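Local coordinates for endoglucanase (Uncultured bacterium, PDB 3X17), which probably hydrolyses internal beta-1,4-glucosidic bonds of cellulose, as a family 9 glycoside hydrolase endoglucanase with an N-terminal Ig-like domain, at residues Val115-Tyr127 and Ile543-Ala557. Numbering follows the deposited sequence.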
loop_
_atom_site.group_PDB
_atom_site.type_symbol
_atom_site.label_atom_id
_atom_site.label_comp_id
_atom_site.label_asym_id
_atom_site.label_seq_id
_atom_site.Cartn_x
_atom_site.Cartn_y
_atom_site.Cartn_z
ATOM N N VAL A 115 -11.891 -14.691 -3.977
ATOM C CA VAL A 115 -12.305 -13.416 -3.416
ATOM C C VAL A 115 -11.297 -12.286 -3.668
ATOM O O VAL A 115 -11.655 -11.118 -3.583
ATOM C CB VAL A 115 -12.597 -13.529 -1.912
ATOM C CG1 VAL A 115 -13.742 -14.531 -1.682
ATOM C CG2 VAL A 115 -11.331 -13.949 -1.144
ATOM N N TYR A 116 -10.044 -12.624 -3.956
ATOM C CA TYR A 116 -9.041 -11.581 -4.056
ATOM C C TYR A 116 -8.996 -10.994 -5.446
ATOM O O TYR A 116 -8.298 -10.017 -5.668
ATOM C CB TYR A 116 -7.668 -12.048 -3.585
ATOM C CG TYR A 116 -7.628 -12.115 -2.080
ATOM C CD1 TYR A 116 -7.784 -10.959 -1.334
ATOM C CD2 TYR A 116 -7.652 -13.350 -1.408
ATOM C CE1 TYR A 116 -7.921 -11.003 0.054
ATOM C CE2 TYR A 116 -7.690 -13.404 -0.012
ATOM C CZ TYR A 116 -7.870 -12.219 0.706
ATOM O OH TYR A 116 -7.924 -12.226 2.075
ATOM N N ARG A 117 -9.807 -11.542 -6.351
ATOM C CA ARG A 117 -10.007 -10.908 -7.646
ATOM C C ARG A 117 -10.790 -9.612 -7.486
ATOM O O ARG A 117 -10.475 -8.614 -8.114
ATOM C CB ARG A 117 -10.718 -11.856 -8.621
ATOM C CG ARG A 117 -9.762 -12.848 -9.281
ATOM C CD ARG A 117 -10.473 -13.794 -10.248
ATOM N NE ARG A 117 -9.605 -14.917 -10.599
ATOM C CZ ARG A 117 -10.039 -16.110 -10.995
ATOM N NH1 ARG A 117 -11.347 -16.355 -11.101
ATOM N NH2 ARG A 117 -9.157 -17.068 -11.271
ATOM N N ASP A 118 -11.825 -9.646 -6.659
ATOM C CA ASP A 118 -12.624 -8.466 -6.395
ATOM C C ASP A 118 -11.890 -7.477 -5.498
ATOM O O ASP A 118 -12.061 -6.277 -5.651
ATOM C CB ASP A 118 -13.963 -8.853 -5.760
ATOM C CG ASP A 118 -14.783 -9.757 -6.660
ATOM O OD1 ASP A 118 -14.970 -9.408 -7.849
ATOM O OD2 ASP A 118 -15.070 -10.882 -6.230
ATOM N N VAL A 119 -11.150 -7.986 -4.519
ATOM C CA VAL A 119 -10.324 -7.111 -3.670
ATOM C C VAL A 119 -9.288 -6.367 -4.533
ATOM O O VAL A 119 -9.184 -5.143 -4.473
ATOM C CB VAL A 119 -9.580 -7.902 -2.567
ATOM C CG1 VAL A 119 -8.573 -7.018 -1.868
ATOM C CG2 VAL A 119 -10.552 -8.465 -1.578
ATOM N N LEU A 120 -8.492 -7.124 -5.281
ATOM C CA LEU A 120 -7.544 -6.559 -6.257
ATOM C C LEU A 120 -8.183 -5.485 -7.149
ATOM O O LEU A 120 -7.626 -4.403 -7.321
ATOM C CB LEU A 120 -6.955 -7.660 -7.138
ATOM C CG LEU A 120 -5.915 -7.235 -8.171
ATOM C CD1 LEU A 120 -4.746 -6.482 -7.500
ATOM C CD2 LEU A 120 -5.397 -8.460 -8.981
ATOM N N TYR A 121 -9.334 -5.809 -7.738
ATOM C CA TYR A 121 -10.083 -4.869 -8.580
ATOM C C TYR A 121 -10.317 -3.541 -7.854
ATOM O O TYR A 121 -10.068 -2.473 -8.390
ATOM C CB TYR A 121 -11.435 -5.489 -8.970
ATOM C CG TYR A 121 -12.333 -4.590 -9.797
ATOM C CD1 TYR A 121 -12.161 -4.474 -11.171
ATOM C CD2 TYR A 121 -13.398 -3.904 -9.214
ATOM C CE1 TYR A 121 -12.987 -3.639 -11.936
ATOM C CE2 TYR A 121 -14.264 -3.091 -9.976
ATOM C CZ TYR A 121 -14.056 -2.983 -11.339
ATOM O OH TYR A 121 -14.879 -2.186 -12.102
ATOM N N ALA A 122 -10.865 -3.619 -6.650
ATOM C CA ALA A 122 -11.317 -2.425 -5.979
ATOM C C ALA A 122 -10.079 -1.585 -5.638
ATOM O O ALA A 122 -10.082 -0.355 -5.771
ATOM C CB ALA A 122 -12.081 -2.809 -4.687
ATOM N N ALA A 123 -9.049 -2.254 -5.133
ATOM C CA ALA A 123 -7.860 -1.557 -4.670
ATOM C C ALA A 123 -7.152 -0.905 -5.820
ATOM O O ALA A 123 -6.641 0.181 -5.667
ATOM C CB ALA A 123 -6.910 -2.518 -3.954
ATOM N N ALA A 124 -6.972 -1.646 -6.913
ATOM C CA ALA A 124 -6.323 -1.108 -8.109
ATOM C C ALA A 124 -7.144 0.019 -8.766
ATOM O O ALA A 124 -6.594 1.036 -9.192
ATOM C CB ALA A 124 -6.041 -2.217 -9.111
ATOM N N ARG A 125 -8.445 -0.176 -8.904
ATOM C CA ARG A 125 -9.285 0.806 -9.567
ATOM C C ARG A 125 -9.442 2.092 -8.775
ATOM O O ARG A 125 -9.739 3.093 -9.312
ATOM C CB ARG A 125 -10.648 0.264 -10.028
ATOM C CG ARG A 125 -11.149 0.976 -11.307
ATOM C CD ARG A 125 -12.347 0.375 -12.061
ATOM N NE ARG A 125 -13.523 0.964 -11.517
ATOM C CZ ARG A 125 -14.321 1.821 -12.101
ATOM N NH1 ARG A 125 -14.168 2.168 -13.341
ATOM N NH2 ARG A 125 -15.293 2.295 -11.408
ATOM N N SER A 126 -9.198 2.038 -7.488
ATOM C CA SER A 126 -9.262 3.226 -6.655
ATOM C C SER A 126 -8.316 4.332 -7.140
ATOM O O SER A 126 -8.660 5.504 -7.054
ATOM C CB SER A 126 -8.992 2.858 -5.189
ATOM O OG SER A 126 -7.615 2.716 -4.926
ATOM N N TYR A 127 -7.170 3.964 -7.728
ATOM C CA TYR A 127 -6.261 4.950 -8.315
ATOM C C TYR A 127 -6.962 5.766 -9.415
ATOM O O TYR A 127 -6.802 6.989 -9.509
ATOM C CB TYR A 127 -5.002 4.265 -8.883
ATOM C CG TYR A 127 -4.093 3.710 -7.810
ATOM C CD1 TYR A 127 -3.246 4.537 -7.117
ATOM C CD2 TYR A 127 -4.162 2.377 -7.425
ATOM C CE1 TYR A 127 -2.523 4.080 -6.033
ATOM C CE2 TYR A 127 -3.389 1.893 -6.374
ATOM C CZ TYR A 127 -2.558 2.751 -5.695
ATOM O OH TYR A 127 -1.762 2.300 -4.655
ATOM N N ILE A 543 -2.212 6.847 -1.469
ATOM C CA ILE A 543 -1.789 6.043 -2.607
ATOM C C ILE A 543 -0.702 5.024 -2.204
ATOM O O ILE A 543 -0.650 3.921 -2.755
ATOM C CB ILE A 543 -1.295 6.910 -3.802
ATOM C CG1 ILE A 543 -0.164 7.854 -3.377
ATOM C CG2 ILE A 543 -2.471 7.663 -4.442
ATOM C CD1 ILE A 543 0.536 8.566 -4.540
ATOM N N ASP A 544 0.197 5.408 -1.293
ATOM C CA ASP A 544 1.250 4.471 -0.884
ATOM C C ASP A 544 0.736 3.376 0.073
ATOM O O ASP A 544 1.415 2.383 0.301
ATOM C CB ASP A 544 2.488 5.197 -0.334
ATOM C CG ASP A 544 2.212 5.927 0.966
ATOM O OD1 ASP A 544 1.178 6.616 1.037
ATOM O OD2 ASP A 544 3.025 5.815 1.918
ATOM N N TYR A 545 -0.494 3.515 0.564
ATOM C CA TYR A 545 -1.094 2.471 1.383
ATOM C C TYR A 545 -1.667 1.393 0.463
ATOM O O TYR A 545 -1.522 0.208 0.723
ATOM C CB TYR A 545 -2.226 3.018 2.245
ATOM C CG TYR A 545 -1.843 4.110 3.230
ATOM C CD1 TYR A 545 -0.496 4.408 3.523
ATOM C CD2 TYR A 545 -2.829 4.724 3.992
ATOM C CE1 TYR A 545 -0.176 5.365 4.502
ATOM C CE2 TYR A 545 -2.531 5.684 4.921
ATOM C CZ TYR A 545 -1.219 6.022 5.166
ATOM O OH TYR A 545 -0.979 6.929 6.165
ATOM N N ASN A 546 -2.305 1.834 -0.613
ATOM C CA ASN A 546 -2.924 0.955 -1.579
ATOM C C ASN A 546 -1.936 0.129 -2.388
ATOM O O ASN A 546 -2.287 -0.912 -2.947
ATOM C CB ASN A 546 -3.862 1.755 -2.490
ATOM C CG ASN A 546 -5.311 1.654 -2.040
ATOM O OD1 ASN A 546 -5.613 1.991 -0.905
ATOM N ND2 ASN A 546 -6.157 0.996 -2.848
ATOM N N ALA A 547 -0.709 0.614 -2.480
ATOM C CA ALA A 547 0.291 -0.020 -3.337
ATOM C C ALA A 547 0.656 -1.421 -2.830
ATOM O O ALA A 547 0.645 -2.362 -3.593
ATOM C CB ALA A 547 1.525 0.856 -3.439
ATOM N N PRO A 548 0.987 -1.560 -1.530
ATOM C CA PRO A 548 1.278 -2.924 -1.079
ATOM C C PRO A 548 0.007 -3.763 -0.955
ATOM O O PRO A 548 0.077 -4.996 -0.999
ATOM C CB PRO A 548 1.941 -2.715 0.304
ATOM C CG PRO A 548 1.439 -1.359 0.761
ATOM C CD PRO A 548 1.316 -0.546 -0.508
ATOM N N LEU A 549 -1.145 -3.112 -0.777
ATOM C CA LEU A 549 -2.415 -3.830 -0.827
ATOM C C LEU A 549 -2.642 -4.489 -2.196
ATOM O O LEU A 549 -3.022 -5.653 -2.273
ATOM C CB LEU A 549 -3.609 -2.931 -0.432
ATOM C CG LEU A 549 -5.006 -3.548 -0.576
ATOM C CD1 LEU A 549 -5.168 -4.859 0.230
ATOM C CD2 LEU A 549 -6.136 -2.539 -0.239
ATOM N N VAL A 550 -2.482 -3.731 -3.259
ATOM C CA VAL A 550 -2.578 -4.291 -4.600
ATOM C C VAL A 550 -1.534 -5.410 -4.787
ATOM O O VAL A 550 -1.855 -6.447 -5.347
ATOM C CB VAL A 550 -2.361 -3.208 -5.702
ATOM C CG1 VAL A 550 -2.071 -3.860 -7.082
ATOM C CG2 VAL A 550 -3.582 -2.294 -5.796
ATOM N N PHE A 551 -0.315 -5.225 -4.257
ATOM C CA PHE A 551 0.709 -6.282 -4.345
ATOM C C PHE A 551 0.310 -7.593 -3.663
ATOM O O PHE A 551 0.299 -8.665 -4.295
ATOM C CB PHE A 551 2.072 -5.801 -3.836
ATOM C CG PHE A 551 3.187 -6.814 -4.035
ATOM C CD1 PHE A 551 3.431 -7.798 -3.088
ATOM C CD2 PHE A 551 3.962 -6.797 -5.187
ATOM C CE1 PHE A 551 4.449 -8.725 -3.266
ATOM C CE2 PHE A 551 4.967 -7.726 -5.377
ATOM C CZ PHE A 551 5.222 -8.682 -4.406
ATOM N N VAL A 552 -0.094 -7.503 -2.402
ATOM C CA VAL A 552 -0.378 -8.712 -1.647
ATOM C C VAL A 552 -1.652 -9.384 -2.160
ATOM O O VAL A 552 -1.684 -10.604 -2.352
ATOM C CB VAL A 552 -0.410 -8.468 -0.112
ATOM C CG1 VAL A 552 -0.645 -9.775 0.625
ATOM C CG2 VAL A 552 0.916 -7.885 0.341
ATOM N N ALA A 553 -2.619 -8.564 -2.567
ATOM C CA ALA A 553 -3.869 -9.070 -3.086
ATOM C C ALA A 553 -3.609 -9.804 -4.405
ATOM O O ALA A 553 -4.219 -10.866 -4.674
ATOM C CB ALA A 553 -4.857 -7.936 -3.292
ATOM N N ALA A 554 -2.719 -9.244 -5.223
ATOM C CA ALA A 554 -2.419 -9.860 -6.520
ATOM C C ALA A 554 -1.769 -11.251 -6.353
ATOM O O ALA A 554 -2.076 -12.177 -7.103
ATOM C CB ALA A 554 -1.540 -8.950 -7.365
ATOM N N HIS A 555 -0.915 -11.407 -5.342
ATOM C CA HIS A 555 -0.384 -12.720 -5.008
ATOM C C HIS A 555 -1.498 -13.760 -4.792
ATOM O O HIS A 555 -1.450 -14.865 -5.329
ATOM C CB HIS A 555 0.527 -12.663 -3.783
ATOM C CG HIS A 555 1.120 -13.997 -3.424
ATOM N ND1 HIS A 555 2.359 -14.410 -3.875
ATOM C CD2 HIS A 555 0.610 -15.036 -2.716
ATOM C CE1 HIS A 555 2.590 -15.640 -3.446
ATOM N NE2 HIS A 555 1.547 -16.043 -2.743
ATOM N N PHE A 556 -2.521 -13.402 -4.029
ATOM C CA PHE A 556 -3.544 -14.369 -3.716
ATOM C C PHE A 556 -4.671 -14.450 -4.748
ATOM O O PHE A 556 -5.457 -15.392 -4.726
ATOM C CB PHE A 556 -4.056 -14.142 -2.301
ATOM C CG PHE A 556 -3.046 -14.499 -1.243
ATOM C CD1 PHE A 556 -2.774 -15.824 -0.959
ATOM C CD2 PHE A 556 -2.250 -13.522 -0.662
ATOM C CE1 PHE A 556 -1.832 -16.165 0.001
ATOM C CE2 PHE A 556 -1.317 -13.850 0.296
ATOM C CZ PHE A 556 -1.125 -15.189 0.649
ATOM N N ALA A 557 -4.684 -13.538 -5.715
ATOM C CA ALA A 557 -5.658 -13.580 -6.799
ATOM C C ALA A 557 -5.160 -14.491 -7.912
ATOM O O ALA A 557 -5.922 -14.866 -8.787
ATOM C CB ALA A 557 -5.891 -12.195 -7.366
HETATM O O HOH W 1 -8.710 -15.181 -5.278
#
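Tyr127 lays its ring among Ile543, Asn546, Ala547 and Val550 as a knob into a hole, CE1 lying 3.8 Å from Ile543 CB. With CG anti to the carbonyl carbon (chi1 -70°), the ring reaches across so that its OH donates to Ile543 O at 2.7 Å; the hydroxyl lies in the carbonyl plane of Ile543, whose O sits at the ring's edge. A phenylalanine in its place would probably leave Ile543 O, just over a turn before the kink at Pro548, without this donor. Asn546 slides past the tyrosine in the opposite direction, its amide nearly perpendicular to the ring. Its ND2 gives a bent bond to Ala123 O (3.0 Å), which also accepts from Ser126 OG. ND2 bonds Gly505 O as well; Leu507 N holds OD1. The two helices, first and last of the (alpha/alpha)6 barrel in chain order, run nearly antiparallel, their axes here approaching to 8.1 Å at 153°. Ala123, Ala553 and Ala557 turn their CB atoms toward the partner helix, Ala123 CB meeting Leu549 CD2 and Val550 CG2. Val550 is a knob among Leu120, Ala123, Ala124 and Tyr127, and Leu120 answers among Val550, Ala553, Ala554 and Ala557. Near Ala557, Tyr116 CD2 rests 3.8 Å from Phe556 CB, and helix 456-469 packs against both aromatic side chains.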